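Local coordinates for glycerol dehydratase (Clostridium butyricum, PDB 1R9D), which probably dehydrates glycerol without vitamin B12, as a lyase of the glycyl radical family related to pyruvate formate lyase, at residues I2-T10 / R391-G399. Numbering follows the deposited sequence.
Sequences ISKGFSTQT and RAAELTREG
The extended N-terminal arm, at G5 and F6, lies across the surface of helix 386-397, pinned through the G5 backbone by R391 and E394, one helical turn apart. E394 OE1 accepts a hydrogen bond from G5 N (3.1 Å) on its syn lone pair. At the same residue, G5 O is gripped end-on by NH1 (2.9 Å) and NH2 (3.0 Å) of R391. Both reach it from the same face of the peptide, above the carbonyl plane, although G5 O lies nearly in the guanidinium plane. NH1 also forms a salt bridge with E394 OE2 (2.9 Å), which ties the two helix residues together and should help fix the guanidinium's rotation. R391 bends at chi2 (61°) and then runs extended, bringing the guanidinium to the arm.

F6 then lays one ring face against the guanidinium, with CD2 3.3 Å from R391 NH2; the planes are 37° apart, a tilted and offset overlap. The ring edge at CZ points at the helix backbone, 3.9 Å from L395 N, and meets E394 CB, while the E398 carboxylate stands steeply to the ring beside CE1. Toward the start of the chain, one water joins S3 OG to R397 NH1, which also donates to L710 O, and another donates to E394 OE2.

Two helices frame this patch: on helix 357-369, E364 pairs with R391 NH2 and V367 packs on F6 and L395, while on helix 712-728, D713 bonds S3 OG and L716 touches S3, E394 and R397. Helix 386-397 itself connects neighbouring parallel strands 375-380 and 404-407.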
loop_
_atom_site.group_PDB
_atom_site.type_symbol
_atom_site.label_atom_id
_atom_site.label_comp_id
_atom_site.label_asym_id
_atom_site.label_seq_id
_atom_site.Cartn_x
_atom_site.Cartn_y
_atom_site.Cartn_z
ATOM N N ILE A 2 47.999 -26.887 25.285
ATOM C CA ILE A 2 47.803 -26.980 26.761
ATOM C C ILE A 2 46.506 -26.275 27.175
ATOM O O ILE A 2 45.980 -25.435 26.442
ATOM C CB ILE A 2 48.988 -26.331 27.534
ATOM C CG1 ILE A 2 50.319 -26.964 27.110
ATOM C CG2 ILE A 2 48.799 -26.518 29.035
ATOM C CD1 ILE A 2 50.832 -26.506 25.758
ATOM N N SER A 3 45.993 -26.634 28.347
ATOM C CA SER A 3 44.774 -26.033 28.872
ATOM C C SER A 3 45.159 -24.982 29.902
ATOM O O SER A 3 45.604 -25.311 31.002
ATOM C CB SER A 3 43.899 -27.098 29.526
ATOM O OG SER A 3 43.569 -28.106 28.591
ATOM N N LYS A 4 44.980 -23.718 29.542
ATOM C CA LYS A 4 45.337 -22.621 30.427
ATOM C C LYS A 4 44.260 -22.305 31.462
ATOM O O LYS A 4 44.546 -21.714 32.503
ATOM C CB LYS A 4 45.632 -21.370 29.596
ATOM C CG LYS A 4 46.649 -21.593 28.486
ATOM C CD LYS A 4 46.816 -20.338 27.643
ATOM C CE LYS A 4 47.746 -20.570 26.461
ATOM N NZ LYS A 4 47.759 -19.397 25.540
ATOM N N GLY A 5 43.026 -22.710 31.187
ATOM C CA GLY A 5 41.947 -22.421 32.115
ATOM C C GLY A 5 41.491 -20.991 31.894
ATOM O O GLY A 5 42.043 -20.295 31.043
ATOM N N PHE A 6 40.501 -20.540 32.657
ATOM C CA PHE A 6 39.996 -19.180 32.489
ATOM C C PHE A 6 40.234 -18.277 33.696
ATOM O O PHE A 6 40.357 -18.747 34.825
ATOM C CB PHE A 6 38.500 -19.214 32.161
ATOM C CG PHE A 6 38.161 -20.049 30.955
ATOM C CD1 PHE A 6 37.864 -21.402 31.088
ATOM C CD2 PHE A 6 38.161 -19.485 29.682
ATOM C CE1 PHE A 6 37.574 -22.182 29.967
ATOM C CE2 PHE A 6 37.874 -20.257 28.554
ATOM C CZ PHE A 6 37.581 -21.605 28.697
ATOM N N SER A 7 40.294 -16.972 33.439
ATOM C CA SER A 7 40.513 -15.983 34.489
ATOM C C SER A 7 39.227 -15.730 35.268
ATOM O O SER A 7 38.144 -16.146 34.851
ATOM C CB SER A 7 41.017 -14.675 33.871
ATOM O OG SER A 7 40.097 -14.176 32.917
ATOM N N THR A 8 39.350 -15.048 36.405
ATOM C CA THR A 8 38.201 -14.744 37.250
ATOM C C THR A 8 37.654 -13.344 36.974
ATOM O O THR A 8 38.411 -12.375 36.886
ATOM C CB THR A 8 38.572 -14.850 38.749
ATOM O OG1 THR A 8 38.996 -16.189 39.040
ATOM C CG2 THR A 8 37.376 -14.504 39.627
ATOM N N GLN A 9 36.333 -13.256 36.840
ATOM C CA GLN A 9 35.651 -11.995 36.567
ATOM C C GLN A 9 35.581 -11.125 37.819
ATOM O O GLN A 9 35.674 -11.630 38.936
ATOM C CB GLN A 9 34.232 -12.263 36.051
ATOM C CG GLN A 9 33.260 -12.850 37.073
ATOM C CD GLN A 9 33.545 -14.303 37.410
ATOM O OE1 GLN A 9 34.425 -14.929 36.826
ATOM N NE2 GLN A 9 32.789 -14.846 38.356
ATOM N N THR A 10 35.409 -9.818 37.626
ATOM C CA THR A 10 35.326 -8.876 38.742
ATOM C C THR A 10 34.042 -9.066 39.541
ATOM O O THR A 10 33.058 -9.615 39.044
ATOM C CB THR A 10 35.358 -7.407 38.260
ATOM O OG1 THR A 10 34.185 -7.131 37.486
ATOM C CG2 THR A 10 36.590 -7.143 37.417
ATOM N N ARG A 391 40.980 -23.823 22.417
ATOM C CA ARG A 391 40.384 -22.920 23.393
ATOM C C ARG A 391 38.869 -23.078 23.353
ATOM O O ARG A 391 38.205 -23.032 24.385
ATOM C CB ARG A 391 40.766 -21.468 23.092
ATOM C CG ARG A 391 40.372 -20.485 24.193
ATOM C CD ARG A 391 41.060 -20.830 25.513
ATOM N NE ARG A 391 40.904 -19.770 26.508
ATOM C CZ ARG A 391 41.329 -19.856 27.766
ATOM N NH1 ARG A 391 41.934 -20.959 28.194
ATOM N NH2 ARG A 391 41.165 -18.833 28.595
ATOM N N ALA A 392 38.317 -23.262 22.156
ATOM C CA ALA A 392 36.877 -23.448 22.025
ATOM C C ALA A 392 36.503 -24.749 22.733
ATOM O O ALA A 392 35.477 -24.829 23.414
ATOM C CB ALA A 392 36.479 -23.504 20.550
ATOM N N ALA A 393 37.345 -25.768 22.572
ATOM C CA ALA A 393 37.107 -27.057 23.213
ATOM C C ALA A 393 37.104 -26.899 24.734
ATOM O O ALA A 393 36.318 -27.544 25.419
ATOM C CB ALA A 393 38.171 -28.065 22.789
ATOM N N GLU A 394 37.988 -26.050 25.256
ATOM C CA GLU A 394 38.049 -25.800 26.698
ATOM C C GLU A 394 36.725 -25.217 27.176
ATOM O O GLU A 394 36.248 -25.531 28.270
ATOM C CB GLU A 394 39.150 -24.796 27.052
ATOM C CG GLU A 394 40.558 -25.329 27.110
ATOM C CD GLU A 394 41.473 -24.408 27.907
ATOM O OE1 GLU A 394 41.404 -24.425 29.158
ATOM O OE2 GLU A 394 42.250 -23.657 27.283
ATOM N N LEU A 395 36.144 -24.335 26.367
ATOM C CA LEU A 395 34.870 -23.725 26.718
ATOM C C LEU A 395 33.782 -24.791 26.744
ATOM O O LEU A 395 32.958 -24.828 27.654
ATOM C CB LEU A 395 34.500 -22.631 25.714
ATOM C CG LEU A 395 33.119 -21.990 25.890
ATOM C CD1 LEU A 395 32.980 -21.386 27.288
ATOM C CD2 LEU A 395 32.929 -20.922 24.830
ATOM N N THR A 396 33.780 -25.665 25.743
ATOM C CA THR A 396 32.784 -26.733 25.693
ATOM C C THR A 396 32.843 -27.580 26.968
ATOM O O THR A 396 31.817 -28.020 27.478
ATOM C CB THR A 396 33.018 -27.660 24.476
ATOM O OG1 THR A 396 32.813 -26.921 23.265
ATOM C CG2 THR A 396 32.063 -28.837 24.511
ATOM N N ARG A 397 34.049 -27.800 27.477
ATOM C CA ARG A 397 34.221 -28.604 28.682
ATOM C C ARG A 397 33.551 -27.972 29.901
ATOM O O ARG A 397 33.255 -28.661 30.877
ATOM C CB ARG A 397 35.712 -28.835 28.954
ATOM C CG ARG A 397 35.990 -29.749 30.139
ATOM C CD ARG A 397 37.408 -30.302 30.095
ATOM N NE ARG A 397 38.423 -29.261 30.204
ATOM C CZ ARG A 397 39.724 -29.467 30.029
ATOM N NH1 ARG A 397 40.173 -30.684 29.734
ATOM N NH2 ARG A 397 40.578 -28.458 30.142
ATOM N N GLU A 398 33.292 -26.669 29.842
ATOM C CA GLU A 398 32.644 -25.982 30.959
ATOM C C GLU A 398 31.194 -26.431 31.156
ATOM O O GLU A 398 30.607 -26.212 32.216
ATOM C CB GLU A 398 32.700 -24.465 30.754
ATOM C CG GLU A 398 34.102 -23.871 30.878
ATOM C CD GLU A 398 34.687 -24.026 32.274
ATOM O OE1 GLU A 398 34.003 -23.649 33.252
ATOM O OE2 GLU A 398 35.832 -24.519 32.394
ATOM N N GLY A 399 30.610 -27.045 30.129
ATOM C CA GLY A 399 29.246 -27.532 30.238
ATOM C C GLY A 399 28.117 -26.528 30.073
ATOM O O GLY A 399 27.016 -26.746 30.575
HETATM O O HOH W 1 43.031 -24.586 24.973
HETATM O O HOH W 2 43.265 -30.267 29.842
#